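PDB 5F7U: cycloalternan-forming enzyme from Listeria monocytogenes serovar 1/2a, which belongs to glycoside hydrolase family 31 and combines a TIM-barrel domain with several beta-rich domains, including a family 6 carbohydrate-binding module. Local coordinates for residues 290-295 with 344-349; 336-341 with 351-356; 440-445 with 451-456. The protein carries 1 engineered substitution. One frame throughout, in Å; residues are numbered along the deposited sequence.

From the N terminus, strand 287-293 of the mutarotase-like beta region comes first, and interaction 1 closes a long, mostly beta loop when helix 343-354 returns to lie on it. Interaction 2 opens inside that loop, at strand 333-338, and closes just beyond it at the end of the same helix, so the two cross. They touch around Asn349 and Ser339, and together they seat one helix on two strands. Interaction 3 follows in series, a short helix-to-strand return within the TIM barrel. Its nearest atoms are about 25 Å from interaction 1 and about 19 Å from interaction 2.

Interaction 1: 290-295 with 344-349. With MG (magnesium ion), chain H.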
ATOM      1  N   PHE A 290     -10.251   1.441   8.656  1.00 11.66           N
ATOM      2  CA  PHE A 290      -9.524   2.661   8.939  1.00 11.78           C
ATOM      3  C   PHE A 290      -9.527   3.466   7.659  1.00 11.88           C
ATOM      4  O   PHE A 290      -9.207   2.941   6.598  1.00 11.48           O
ATOM      5  CB  PHE A 290      -8.075   2.329   9.325  1.00 11.81           C
ATOM      6  CG  PHE A 290      -7.145   3.528   9.396  1.00 11.94           C
ATOM      7  CD1 PHE A 290      -7.428   4.648  10.207  1.00 12.25           C
ATOM      8  CD2 PHE A 290      -5.936   3.496   8.697  1.00 11.94           C
ATOM      9  CE1 PHE A 290      -6.539   5.728  10.277  1.00 12.50           C
ATOM     10  CE2 PHE A 290      -5.034   4.579   8.769  1.00 12.32           C
ATOM     11  CZ  PHE A 290      -5.336   5.684   9.557  1.00 12.37           C
ATOM     12  N   PHE A 291      -9.899   4.734   7.768  1.00 11.90           N
ATOM     13  CA  PHE A 291      -9.724   5.659   6.658  1.00 12.14           C
ATOM     14  C   PHE A 291      -9.054   6.949   7.087  1.00 12.01           C
ATOM     15  O   PHE A 291      -9.091   7.325   8.259  1.00 12.11           O
ATOM     16  CB  PHE A 291     -11.055   5.947   5.923  1.00 12.43           C
ATOM     17  CG  PHE A 291     -12.033   6.821   6.684  1.00 12.98           C
ATOM     18  CD1 PHE A 291     -11.884   8.213   6.702  1.00 13.11           C
ATOM     19  CD2 PHE A 291     -13.132   6.254   7.341  1.00 13.14           C
ATOM     20  CE1 PHE A 291     -12.781   9.016   7.387  1.00 13.59           C
ATOM     21  CE2 PHE A 291     -14.042   7.059   8.016  1.00 13.51           C
ATOM     22  CZ  PHE A 291     -13.865   8.437   8.043  1.00 13.70           C
ATOM     23  N   VAL A 292      -8.447   7.619   6.120  1.00 11.92           N
ATOM     24  CA  VAL A 292      -7.858   8.941   6.331  1.00 12.19           C
ATOM     25  C   VAL A 292      -8.593   9.923   5.447  1.00 12.35           C
ATOM     26  O   VAL A 292      -8.783   9.650   4.251  1.00 12.35           O
ATOM     27  CB  VAL A 292      -6.356   8.933   5.977  1.00 12.22           C
ATOM     28  CG1 VAL A 292      -5.781  10.359   5.997  1.00 12.54           C
ATOM     29  CG2 VAL A 292      -5.588   8.029   6.936  1.00 11.98           C
ATOM     30  N   SER A 293      -9.016  11.048   6.038  1.00 12.70           N
ATOM     31  CA  SER A 293      -9.656  12.115   5.271  1.00 13.54           C
ATOM     32  C   SER A 293      -8.664  13.218   4.987  1.00 14.04           C
ATOM     33  O   SER A 293      -7.845  13.561   5.843  1.00 14.35           O
ATOM     34  CB  SER A 293     -10.866  12.663   6.023  1.00 13.79           C
ATOM     35  OG  SER A 293     -11.243  13.925   5.488  1.00 14.48           O
ATOM     36  N   ALA A 294      -8.762  13.804   3.788  1.00 14.47           N
ATOM     37  CA  ALA A 294      -7.962  14.967   3.467  1.00 15.25           C
ATOM     38  C   ALA A 294      -8.349  16.209   4.299  1.00 16.01           C
ATOM     39  O   ALA A 294      -7.649  17.218   4.259  1.00 16.95           O
ATOM     40  CB  ALA A 294      -8.011  15.242   1.974  1.00 15.98           C
ATOM     41  N   ASN A 295      -9.431  16.118   5.078  1.00 15.98           N
ATOM     42  CA  ASN A 295      -9.744  17.121   6.108  1.00 16.53           C
ATOM     43  C   ASN A 295      -8.953  16.962   7.405  1.00 16.20           C
ATOM     44  O   ASN A 295      -9.276  17.578   8.422  1.00 16.35           O
ATOM     45  CB  ASN A 295     -11.257  17.215   6.355  1.00 17.40           C
ATOM     46  CG  ASN A 295     -11.962  17.912   5.209  1.00 18.82           C
ATOM     47  OD1 ASN A 295     -11.318  18.266   4.216  1.00 19.81           O
ATOM     48  ND2 ASN A 295     -13.267  18.085   5.312  1.00 19.26           N
ATOM     49  N   ASN A 344       0.738  11.792   7.304  1.00 13.84           N
ATOM     50  CA  ASN A 344       1.561  10.635   7.578  1.00 14.19           C
ATOM     51  C   ASN A 344       1.686  10.354   9.061  1.00 14.24           C
ATOM     52  O   ASN A 344       1.799   9.189   9.472  1.00 14.53           O
ATOM     53  CB  ASN A 344       2.913  10.803   6.907  1.00 14.56           C
ATOM     54  CG  ASN A 344       2.784  10.805   5.403  1.00 14.57           C
ATOM     55  OD1 ASN A 344       2.173   9.891   4.836  1.00 14.80           O
ATOM     56  ND2 ASN A 344       3.290  11.857   4.756  1.00 15.03           N
ATOM     57  N   ASP A 345       1.610  11.419   9.850  1.00 14.78           N
ATOM     58  CA  ASP A 345       1.582  11.292  11.303  1.00 14.76           C
ATOM     59  C   ASP A 345       0.271  10.667  11.785  1.00 14.42           C
ATOM     60  O   ASP A 345       0.266   9.942  12.793  1.00 14.18           O
ATOM     61  CB  ASP A 345       1.791  12.642  11.970  1.00 15.85           C
ATOM     62  CG  ASP A 345       2.169  12.506  13.426  1.00 16.64           C
ATOM     63  OD1 ASP A 345       3.023  11.640  13.717  1.00 16.94           O
ATOM     64  OD2 ASP A 345       1.612  13.251  14.252  1.00 17.05           O
ATOM     65  N   ILE A 346      -0.829  10.911  11.057  1.00 13.64           N
ATOM     66  CA  ILE A 346      -2.103  10.247  11.373  1.00 13.48           C
ATOM     67  C   ILE A 346      -1.932   8.738  11.189  1.00 13.34           C
ATOM     68  O   ILE A 346      -2.321   7.949  12.056  1.00 13.29           O
ATOM     69  CB  ILE A 346      -3.273  10.809  10.530  1.00 13.31           C
ATOM     70  CG1 ILE A 346      -3.588  12.245  10.998  1.00 13.74           C
ATOM     71  CG2 ILE A 346      -4.507   9.899  10.583  1.00 12.97           C
ATOM     72  CD1 ILE A 346      -4.527  13.009  10.063  1.00 13.94           C
ATOM     73  N   VAL A 347      -1.306   8.348  10.074  1.00 13.08           N
ATOM     74  CA  VAL A 347      -0.968   6.935   9.847  1.00 13.34           C
ATOM     75  C   VAL A 347      -0.067   6.373  10.946  1.00 13.58           C
ATOM     76  O   VAL A 347      -0.314   5.253  11.436  1.00 13.78           O
ATOM     77  CB  VAL A 347      -0.394   6.688   8.427  1.00 13.13           C
ATOM     78  CG1 VAL A 347      -0.118   5.195   8.205  1.00 13.19           C
ATOM     79  CG2 VAL A 347      -1.417   7.170   7.416  1.00 13.32           C
ATOM     80  N   ASN A 348       0.962   7.131  11.342  1.00 13.81           N
ATOM     81  CA  ASN A 348       1.796   6.709  12.455  1.00 14.40           C
ATOM     82  C   ASN A 348       0.969   6.442  13.727  1.00 14.27           C
ATOM     83  O   ASN A 348       1.168   5.417  14.389  1.00 14.07           O
ATOM     84  CB  ASN A 348       2.900   7.712  12.758  1.00 15.12           C
ATOM     85  CG  ASN A 348       3.837   7.217  13.824  1.00 16.15           C
ATOM     86  OD1 ASN A 348       4.533   6.213  13.638  1.00 16.67           O
ATOM     87  ND2 ASN A 348       3.818   7.876  14.982  1.00 17.17           N
ATOM     88  N   ASN A 349       0.055   7.359  14.048  1.00 14.37           N
ATOM     89  CA  ASN A 349      -0.792   7.189  15.245  1.00 14.63           C
ATOM     90  C   ASN A 349      -1.660   5.943  15.148  1.00 14.64           C
ATOM     91  O   ASN A 349      -1.834   5.228  16.126  1.00 15.14           O
ATOM     92  CB  ASN A 349      -1.614   8.457  15.531  1.00 15.12           C
ATOM     93  CG  ASN A 349      -0.736   9.641  15.894  1.00 15.94           C
ATOM     94  OD1 ASN A 349       0.422   9.459  16.269  1.00 16.56           O
ATOM     95  ND2 ASN A 349      -1.270  10.863  15.772  1.00 15.97           N
TER
HETATM   96 MG    MG H1102       1.744  10.644  17.496  1.00 14.67          MG
HETATM   97  O   HOH W   1       3.195  10.559  16.110  1.00 17.22           O
HETATM   98  O   HOH W   2       1.162  12.460  16.727  1.00 17.09           O
HETATM   99  O   HOH W   3       3.082  11.620  18.821  1.00 17.28           O
HETATM  100  O   HOH W   4       0.120  10.777  18.826  1.00 15.02           O
HETATM  101  O   HOH W   5       2.436   8.921  18.307  1.00 18.70           O
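Val292 lays its CG2 methyl over two neighbouring residues of helix 344-349, meeting Ile346 CG2 at 4.2 Å and Val347 CG2 at 4.3 Å. The same Ile346 methyl also serves Phe290, touching the edge of its ring close to the ring plane, with Phe290 CZ 4.4 Å from Ile346 CG2. Phe290 and Val292 are two apart in an extended strand and so point to the same side, toward the helix, where a flat ring and a compact beta-branched chain fill the space without any polar group to satisfy. Contact across the two segments is entirely apolar. The ring of Phe290 is also stacked with Tyr350, one residue beyond 344-349 on the helix.

This is a helix packed on a beta sheet of the mutarotase-like region: strand 290-293 and helix 344-349 run nearly antiparallel, at 159°, with their axes 9.7 Å apart. The strand is held in its sheet by backbone bonds to Phe253 and Met299. At its end Ser293 OG accepts from Asn295 N at 2.9 Å in an ST turn, and Glu248 binds the same hydroxyl.

Elsewhere on the helix, Asn349 gives magnesium its one protein ligand, OD1 at 2.2 Å, and five waters complete the shell. CG lies beside the backbone N (chi1 -65°), which turns the amide toward the ion; ND2 donates to water 2 and to Ser339 O, and the three contacts together restrain its rotation. Asp345, one turn earlier, acts from the second shell: OD1 receives a hydrogen bond from water 1 at 2.6 Å, and OD2 one from water 2. Its charge probably helps to balance the cation through these waters, and Asn348 ND2 donates to water 1.

Interaction 2: 336-341 with 351-356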
ATOM      1  N   TYR A 336     -11.781   5.378  17.094  1.00 13.45           N
ATOM      2  CA  TYR A 336     -10.838   6.456  17.335  1.00 13.65           C
ATOM      3  C   TYR A 336     -10.990   7.514  16.262  1.00 13.44           C
ATOM      4  O   TYR A 336     -11.195   7.187  15.081  1.00 13.36           O
ATOM      5  CB  TYR A 336      -9.402   5.959  17.283  1.00 13.58           C
ATOM      6  CG  TYR A 336      -8.997   4.905  18.288  1.00 14.03           C
ATOM      7  CD1 TYR A 336      -9.338   3.544  18.104  1.00 14.06           C
ATOM      8  CD2 TYR A 336      -8.189   5.238  19.380  1.00 14.53           C
ATOM      9  CE1 TYR A 336      -8.928   2.571  19.033  1.00 14.37           C
ATOM     10  CE2 TYR A 336      -7.772   4.277  20.297  1.00 14.76           C
ATOM     11  CZ  TYR A 336      -8.142   2.956  20.118  1.00 14.96           C
ATOM     12  OH  TYR A 336      -7.681   2.041  21.047  1.00 15.62           O
ATOM     13  N   VAL A 337     -10.892   8.781  16.672  1.00 13.72           N
ATOM     14  CA  VAL A 337     -10.688   9.876  15.729  1.00 13.74           C
ATOM     15  C   VAL A 337      -9.250  10.366  15.935  1.00 13.87           C
ATOM     16  O   VAL A 337      -8.893  10.822  17.012  1.00 14.08           O
ATOM     17  CB  VAL A 337     -11.719  11.017  15.914  1.00 14.18           C
ATOM     18  CG1 VAL A 337     -11.411  12.178  14.962  1.00 14.38           C
ATOM     19  CG2 VAL A 337     -13.138  10.483  15.714  1.00 14.21           C
ATOM     20  N   ILE A 338      -8.459  10.258  14.877  1.00 13.63           N
ATOM     21  CA  ILE A 338      -7.008  10.376  14.941  1.00 13.86           C
ATOM     22  C   ILE A 338      -6.590  11.651  14.225  1.00 14.30           C
ATOM     23  O   ILE A 338      -6.880  11.820  13.037  1.00 13.96           O
ATOM     24  CB  ILE A 338      -6.342   9.153  14.269  1.00 13.60           C
ATOM     25  CG1 ILE A 338      -6.891   7.846  14.893  1.00 13.73           C
ATOM     26  CG2 ILE A 338      -4.823   9.244  14.407  1.00 13.45           C
ATOM     27  CD1 ILE A 338      -6.338   6.581  14.260  1.00 13.89           C
ATOM     28  N   SER A 339      -5.932  12.545  14.965  1.00 15.35           N
ATOM     29  CA  SER A 339      -5.304  13.726  14.383  1.00 16.94           C
ATOM     30  C   SER A 339      -3.784  13.526  14.437  1.00 17.29           C
ATOM     31  O   SER A 339      -3.304  12.457  14.827  1.00 17.26           O
ATOM     32  CB  SER A 339      -5.737  14.973  15.154  1.00 18.21           C
ATOM     33  OG  SER A 339      -5.152  16.143  14.590  1.00 21.11           O
ATOM     34  N   GLY A 340      -3.028  14.528  13.998  1.00 17.47           N
ATOM     35  CA  GLY A 340      -1.575  14.452  14.053  1.00 18.40           C
ATOM     36  C   GLY A 340      -0.956  15.689  13.425  1.00 19.02           C
ATOM     37  O   GLY A 340      -1.677  16.633  13.082  1.00 18.91           O
ATOM     38  N   LYS A 341       0.370  15.667  13.284  1.00 19.67           N
ATOM     39  CA  LYS A 341       1.139  16.808  12.771  1.00 20.71           C
ATOM     40  C   LYS A 341       0.884  17.003  11.274  1.00 19.75           C
ATOM     41  O   LYS A 341       0.888  18.136  10.763  1.00 19.15           O
ATOM     42  CB  LYS A 341       2.641  16.606  13.031  1.00 23.18           C
ATOM     43  CG  LYS A 341       2.997  16.458  14.514  1.00 26.43           C
ATOM     44  CD  LYS A 341       4.507  16.285  14.758  1.00 29.69           C
ATOM     45  CE  LYS A 341       4.978  14.820  14.732  1.00 30.70           C
ATOM     46  NZ  LYS A 341       4.389  13.990  15.835  1.00 32.07           N
ATOM     47  N   THR A 351      -0.759   3.279  13.557  1.00 14.68           N
ATOM     48  CA  THR A 351       0.155   2.152  13.816  1.00 15.56           C
ATOM     49  C   THR A 351       0.545   2.032  15.294  1.00 15.87           C
ATOM     50  O   THR A 351       0.903   0.941  15.755  1.00 16.24           O
ATOM     51  CB  THR A 351       1.404   2.144  12.915  1.00 15.78           C
ATOM     52  OG1 THR A 351       2.228   3.277  13.222  1.00 16.88           O
ATOM     53  CG2 THR A 351       0.995   2.097  11.446  1.00 16.10           C
ATOM     54  N   ASP A 352       0.443   3.130  16.043  1.00 15.94           N
ATOM     55  CA  ASP A 352       0.593   3.042  17.496  1.00 16.70           C
ATOM     56  C   ASP A 352      -0.487   2.127  18.069  1.00 16.44           C
ATOM     57  O   ASP A 352      -0.249   1.386  19.039  1.00 16.61           O
ATOM     58  CB  ASP A 352       0.438   4.399  18.166  1.00 17.61           C
ATOM     59  CG  ASP A 352       1.619   5.304  17.955  1.00 18.52           C
ATOM     60  OD1 ASP A 352       2.763   4.850  17.728  1.00 18.66           O
ATOM     61  OD2 ASP A 352       1.402   6.519  18.046  1.00 19.62           O
ATOM     62  N   ILE A 353      -1.671   2.183  17.464  1.00 15.19           N
ATOM     63  CA  ILE A 353      -2.822   1.440  17.967  1.00 15.05           C
ATOM     64  C   ILE A 353      -2.767  -0.020  17.494  1.00 14.92           C
ATOM     65  O   ILE A 353      -3.019  -0.933  18.290  1.00 15.28           O
ATOM     66  CB  ILE A 353      -4.162   2.112  17.571  1.00 15.06           C
ATOM     67  CG1 ILE A 353      -4.269   3.528  18.184  1.00 15.44           C
ATOM     68  CG2 ILE A 353      -5.357   1.242  17.986  1.00 15.13           C
ATOM     69  CD1 ILE A 353      -5.244   4.421  17.436  1.00 16.00           C
ATOM     70  N   THR A 354      -2.446  -0.238  16.220  1.00 14.55           N
ATOM     71  CA  THR A 354      -2.649  -1.552  15.590  1.00 14.47           C
ATOM     72  C   THR A 354      -1.361  -2.287  15.259  1.00 14.77           C
ATOM     73  O   THR A 354      -1.409  -3.453  14.834  1.00 14.41           O
ATOM     74  CB  THR A 354      -3.482  -1.459  14.289  1.00 14.38           C
ATOM     75  OG1 THR A 354      -2.757  -0.693  13.312  1.00 14.07           O
ATOM     76  CG2 THR A 354      -4.833  -0.793  14.573  1.00 14.60           C
ATOM     77  N   GLY A 355      -0.222  -1.613  15.419  1.00 15.09           N
ATOM     78  CA  GLY A 355       1.075  -2.274  15.209  1.00 15.54           C
ATOM     79  C   GLY A 355       1.912  -1.614  14.135  1.00 15.41           C
ATOM     80  O   GLY A 355       1.405  -1.198  13.092  1.00 14.88           O
ATOM     81  N   LYS A 356       3.204  -1.510  14.416  1.00 15.94           N
ATOM     82  CA  LYS A 356       4.143  -0.991  13.435  1.00 15.91           C
ATOM     83  C   LYS A 356       4.478  -2.044  12.404  1.00 14.84           C
ATOM     84  O   LYS A 356       4.474  -3.245  12.695  1.00 14.79           O
ATOM     85  CB  LYS A 356       5.448  -0.557  14.119  1.00 17.37           C
ATOM     86  CG  LYS A 356       5.280   0.437  15.253  1.00 19.42           C
ATOM     87  CD  LYS A 356       4.887   1.790  14.710  1.00 21.26           C
ATOM     88  CE  LYS A 356       4.198   2.600  15.807  1.00 22.83           C
ATOM     89  NZ  LYS A 356       4.103   3.991  15.324  1.00 23.78           N
TER
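Ile353 CD1 rests over one face of the Tyr336 ring, 3.8 Å from the ring centroid and 17° off the normal, a CH-pi contact between the last turn of helix 343-354 and strand 333-338 of the antiparallel beta region on which the helix packs. Ile353 CD1 is displaced toward the rim and comes nearest to Tyr336 CD2, at 3.6 Å. The two side chains run past each other in opposite directions, so Ile353 CG2 lies against the phenol end, 3.9 Å from Tyr336 OH. Two residues along the strand, on the same side of it, Ile338 meets Ile353 tip to tip, CD1 to CD1 at 4.0 Å. A branched isoleucine suits this place because its two arms reach different parts of one ring: CG1 sits beside the backbone N (chi1 -62°) and carries CD1 out in a nearly extended chain.

In the next shell, Tyr300 of the adjacent strand and Glu154 also touch Ile353, while Ile346 and Tyr350 of the helix press on Ile338. The helix then stops. Gly355 N still bonds to Thr351 O, but Gly355 takes a positive phi; a beta carbon here would run into the Thr354 carbonyl O, so glycine suits the place. That turn brings Lys356 back along the helix, where NZ bonds to Thr351 OG1 at 2.9 Å and makes a salt bridge to Asp352 OD1 from 46° above the carboxylate plane.

Interaction 3: 440-445 with 451-456; sequences KGMVDS and MNIVLW. With GLC (alpha-D-glucopyranose), chain F; GLC (alpha-D-glucopyranose), chain B.
Ile453 divides its two branches between adjacent residues of the helix: CG2 meets Val443 CG1 at 3.8 Å, and CD1 meets Met442 SD at 4.0 Å. In Met442 the bend at chi2 (-79°) carries the sulfur to Ile453 and the bend at chi3 (-68°) places CE beside the same CD1; the two side chains cross at about a right angle. A flexible thioether can thus fill space that the short, stiff Val443 does not reach. On this buried side Leu399 and Phe397 of the neighbouring strand also pack on Ile453, and Val380 of helix 377-389 touches Met442.

The outward side of helix 440-445 is different. Lys440 and Asp444 lie on the exposed surface of the molecule, and charged groups suit that surface. Ser445 lies between these extremes; its OG donates back to Met442 O at 2.7 Å, so its polar group is satisfied within the helix itself.

At the far end of strand 452-456, well away from the helix, Trp456 lines a glycan pocket. One face of its indole carries C5 of the alpha-D-glucopyranose of chain B, 3.8 Å above the plane and offset toward the rim, and Trp456 NE1 is 3.6 Å from C6 of that of chain F. A helix packed outside a parallel barrel strand, with a glycan-pocket residue, Trp456, at that strand's C-terminal end, is the beta/alpha pattern of the family 31 TIM barrel.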
ATOM      1  N   LYS A 440      18.109 -29.429  -0.440  1.00 22.00           N
ATOM      2  CA  LYS A 440      19.164 -28.691   0.266  1.00 22.54           C
ATOM      3  C   LYS A 440      20.152 -28.080  -0.733  1.00 22.25           C
ATOM      4  O   LYS A 440      20.453 -26.893  -0.666  1.00 22.11           O
ATOM      5  CB  LYS A 440      19.902 -29.645   1.214  1.00 24.25           C
ATOM      6  CG  LYS A 440      20.526 -28.988   2.421  1.00 25.90           C
ATOM      7  CD  LYS A 440      20.931 -30.039   3.458  1.00 27.39           C
ATOM      8  CE  LYS A 440      22.306 -30.620   3.197  1.00 29.24           C
ATOM      9  NZ  LYS A 440      22.799 -31.399   4.372  1.00 30.84           N
ATOM     10  N   GLY A 441      20.641 -28.883  -1.674  1.00 22.11           N
ATOM     11  CA  GLY A 441      21.572 -28.390  -2.694  1.00 21.85           C
ATOM     12  C   GLY A 441      20.952 -27.365  -3.618  1.00 21.04           C
ATOM     13  O   GLY A 441      21.607 -26.428  -4.045  1.00 20.72           O
ATOM     14  N   MET A 442      19.667 -27.548  -3.916  1.00 20.34           N
ATOM     15  CA  MET A 442      18.940 -26.603  -4.751  1.00 19.82           C
ATOM     16  C   MET A 442      18.893 -25.242  -4.049  1.00 19.16           C
ATOM     17  O   MET A 442      19.175 -24.209  -4.680  1.00 18.97           O
ATOM     18  CB  MET A 442      17.526 -27.156  -5.063  1.00 19.91           C
ATOM     19  CG  MET A 442      16.620 -26.261  -5.924  1.00 19.76           C
ATOM     20  SD  MET A 442      15.828 -24.907  -5.030  1.00 19.52           S
ATOM     21  CE  MET A 442      14.718 -25.829  -3.972  1.00 19.34           C
ATOM     22  N   VAL A 443      18.532 -25.237  -2.761  1.00 18.80           N
ATOM     23  CA  VAL A 443      18.456 -23.975  -1.995  1.00 18.25           C
ATOM     24  C   VAL A 443      19.848 -23.310  -1.915  1.00 18.45           C
ATOM     25  O   VAL A 443      19.982 -22.091  -2.099  1.00 17.57           O
ATOM     26  CB  VAL A 443      17.806 -24.200  -0.610  1.00 18.57           C
ATOM     27  CG1 VAL A 443      17.933 -22.956   0.275  1.00 18.41           C
ATOM     28  CG2 VAL A 443      16.324 -24.569  -0.774  1.00 18.03           C
ATOM     29  N   ASP A 444      20.882 -24.125  -1.704  1.00 19.11           N
ATOM     30  CA  ASP A 444      22.253 -23.615  -1.653  1.00 19.68           C
ATOM     31  C   ASP A 444      22.635 -22.909  -2.945  1.00 19.60           C
ATOM     32  O   ASP A 444      23.300 -21.866  -2.910  1.00 19.45           O
ATOM     33  CB  ASP A 444      23.256 -24.746  -1.363  1.00 20.59           C
ATOM     34  CG  ASP A 444      23.167 -25.258   0.051  1.00 21.13           C
ATOM     35  OD1 ASP A 444      22.711 -24.538   0.949  1.00 21.38           O
ATOM     36  OD2 ASP A 444      23.599 -26.395   0.291  1.00 21.85           O
ATOM     37  N   SER A 445      22.185 -23.454  -4.079  1.00 19.56           N
ATOM     38  CA  SER A 445      22.500 -22.847  -5.375  1.00 19.69           C
ATOM     39  C   SER A 445      21.746 -21.527  -5.571  1.00 18.62           C
ATOM     40  O   SER A 445      22.269 -20.615  -6.201  1.00 18.54           O
ATOM     41  CB  SER A 445      22.258 -23.824  -6.530  1.00 20.55           C
ATOM     42  OG  SER A 445      20.864 -23.946  -6.803  1.00 21.96           O
ATOM     43  N   MET A 451      20.439 -14.904  -3.979  1.00 18.72           N
ATOM     44  CA  MET A 451      18.995 -14.854  -3.797  1.00 18.37           C
ATOM     45  C   MET A 451      18.567 -15.629  -2.560  1.00 18.50           C
ATOM     46  O   MET A 451      19.355 -16.343  -1.953  1.00 18.91           O
ATOM     47  CB  MET A 451      18.253 -15.360  -5.040  1.00 18.63           C
ATOM     48  CG  MET A 451      18.746 -14.743  -6.336  1.00 19.15           C
ATOM     49  SD  MET A 451      17.778 -15.210  -7.769  1.00 19.92           S
ATOM     50  CE  MET A 451      18.934 -14.689  -9.035  1.00 20.14           C
ATOM     51  N   ASN A 452      17.307 -15.455  -2.202  1.00 17.81           N
ATOM     52  CA  ASN A 452      16.724 -15.973  -0.988  1.00 17.76           C
ATOM     53  C   ASN A 452      15.397 -16.555  -1.400  1.00 17.17           C
ATOM     54  O   ASN A 452      14.679 -15.966  -2.203  1.00 16.98           O
ATOM     55  CB  ASN A 452      16.496 -14.830  -0.006  1.00 18.28           C
ATOM     56  CG  ASN A 452      17.773 -14.118   0.370  1.00 19.25           C
ATOM     57  OD1 ASN A 452      18.355 -14.457   1.367  1.00 20.14           O
ATOM     58  ND2 ASN A 452      18.234 -13.158  -0.452  1.00 19.12           N
ATOM     59  N   ILE A 453      15.065 -17.717  -0.859  1.00 16.71           N
ATOM     60  CA  ILE A 453      13.951 -18.483  -1.420  1.00 16.32           C
ATOM     61  C   ILE A 453      12.805 -18.605  -0.424  1.00 15.77           C
ATOM     62  O   ILE A 453      13.032 -18.865   0.754  1.00 16.30           O
ATOM     63  CB  ILE A 453      14.424 -19.889  -1.895  1.00 16.92           C
ATOM     64  CG1 ILE A 453      13.317 -20.618  -2.686  1.00 16.81           C
ATOM     65  CG2 ILE A 453      14.960 -20.749  -0.736  1.00 17.74           C
ATOM     66  CD1 ILE A 453      13.853 -21.767  -3.539  1.00 17.38           C
ATOM     67  N   VAL A 454      11.581 -18.425  -0.897  1.00 14.76           N
ATOM     68  CA  VAL A 454      10.398 -18.678  -0.059  1.00 14.79           C
ATOM     69  C   VAL A 454       9.532 -19.784  -0.681  1.00 14.67           C
ATOM     70  O   VAL A 454       9.537 -19.963  -1.909  1.00 14.72           O
ATOM     71  CB  VAL A 454       9.559 -17.387   0.238  1.00 14.51           C
ATOM     72  CG1 VAL A 454      10.442 -16.307   0.863  1.00 14.78           C
ATOM     73  CG2 VAL A 454       8.874 -16.860  -1.003  1.00 14.55           C
ATOM     74  N   LEU A 455       8.838 -20.547   0.165  1.00 14.53           N
ATOM     75  CA  LEU A 455       7.967 -21.633  -0.311  1.00 14.48           C
ATOM     76  C   LEU A 455       6.493 -21.324  -0.060  1.00 14.27           C
ATOM     77  O   LEU A 455       6.117 -20.825   0.991  1.00 14.18           O
ATOM     78  CB  LEU A 455       8.337 -22.956   0.398  1.00 14.98           C
ATOM     79  CG  LEU A 455       9.770 -23.463   0.209  1.00 15.54           C
ATOM     80  CD1 LEU A 455       9.889 -24.835   0.878  1.00 15.99           C
ATOM     81  CD2 LEU A 455      10.135 -23.563  -1.272  1.00 15.31           C
ATOM     82  N   TRP A 456       5.661 -21.687  -1.023  1.00 14.47           N
ATOM     83  CA  TRP A 456       4.212 -21.432  -0.985  1.00 14.56           C
ATOM     84  C   TRP A 456       3.543 -22.312   0.072  1.00 14.69           C
ATOM     85  O   TRP A 456       3.886 -23.510   0.211  1.00 14.99           O
ATOM     86  CB  TRP A 456       3.669 -21.761  -2.365  1.00 15.15           C
ATOM     87  CG  TRP A 456       2.232 -21.423  -2.713  1.00 15.27           C
ATOM     88  CD1 TRP A 456       1.778 -20.260  -3.298  1.00 15.12           C
ATOM     89  CD2 TRP A 456       1.087 -22.285  -2.584  1.00 15.70           C
ATOM     90  NE1 TRP A 456       0.417 -20.355  -3.531  1.00 15.23           N
ATOM     91  CE2 TRP A 456      -0.029 -21.584  -3.111  1.00 15.44           C
ATOM     92  CE3 TRP A 456       0.894 -23.583  -2.085  1.00 16.05           C
ATOM     93  CZ2 TRP A 456      -1.321 -22.138  -3.139  1.00 15.83           C
ATOM     94  CZ3 TRP A 456      -0.414 -24.133  -2.104  1.00 16.44           C
ATOM     95  CH2 TRP A 456      -1.494 -23.404  -2.630  1.00 15.98           C
TER
HETATM   96  C1  GLC F   2      -3.182 -18.288  -5.703  1.00 24.23           C
HETATM   97  C2  GLC F   2      -2.198 -17.097  -5.716  1.00 22.22           C
HETATM   98  C3  GLC F   2      -1.249 -17.111  -6.932  1.00 21.59           C
HETATM   99  C4  GLC F   2      -0.549 -18.475  -7.048  1.00 21.87           C
HETATM  100  C5  GLC F   2      -1.538 -19.634  -6.860  1.00 23.14           C
HETATM  101  C6  GLC F   2      -0.871 -20.999  -6.805  1.00 23.44           C
HETATM  102  O2  GLC F   2      -2.903 -15.866  -5.532  1.00 22.18           O
HETATM  103  O3  GLC F   2      -0.247 -16.085  -6.827  1.00 19.32           O
HETATM  104  O4  GLC F   2       0.089 -18.593  -8.333  1.00 19.95           O
HETATM  105  O5  GLC F   2      -2.389 -19.492  -5.704  1.00 23.37           O
HETATM  106  O6  GLC F   2      -1.940 -21.965  -6.819  1.00 24.60           O
HETATM  107  C1  GLC B   3      -1.644 -23.048  -7.736  1.00 25.64           C
HETATM  108  C2  GLC B   3      -2.840 -24.007  -7.812  1.00 27.55           C
HETATM  109  C3  GLC B   3      -2.922 -24.896  -6.565  1.00 27.41           C
HETATM  110  C4  GLC B   3      -1.588 -25.590  -6.289  1.00 26.07           C
HETATM  111  C5  GLC B   3      -0.502 -24.510  -6.171  1.00 24.53           C
HETATM  112  C6  GLC B   3       0.884 -25.036  -5.818  1.00 23.74           C
HETATM  113  O2  GLC B   3      -4.057 -23.264  -7.910  1.00 29.08           O
HETATM  114  O3  GLC B   3      -3.958 -25.874  -6.721  1.00 28.66           O
HETATM  115  O4  GLC B   3      -1.695 -26.349  -5.079  1.00 26.18           O
HETATM  116  O5  GLC B   3      -0.438 -23.760  -7.401  1.00 23.89           O
HETATM  117  O6  GLC B   3       1.400 -25.766  -6.935  1.00 23.42           O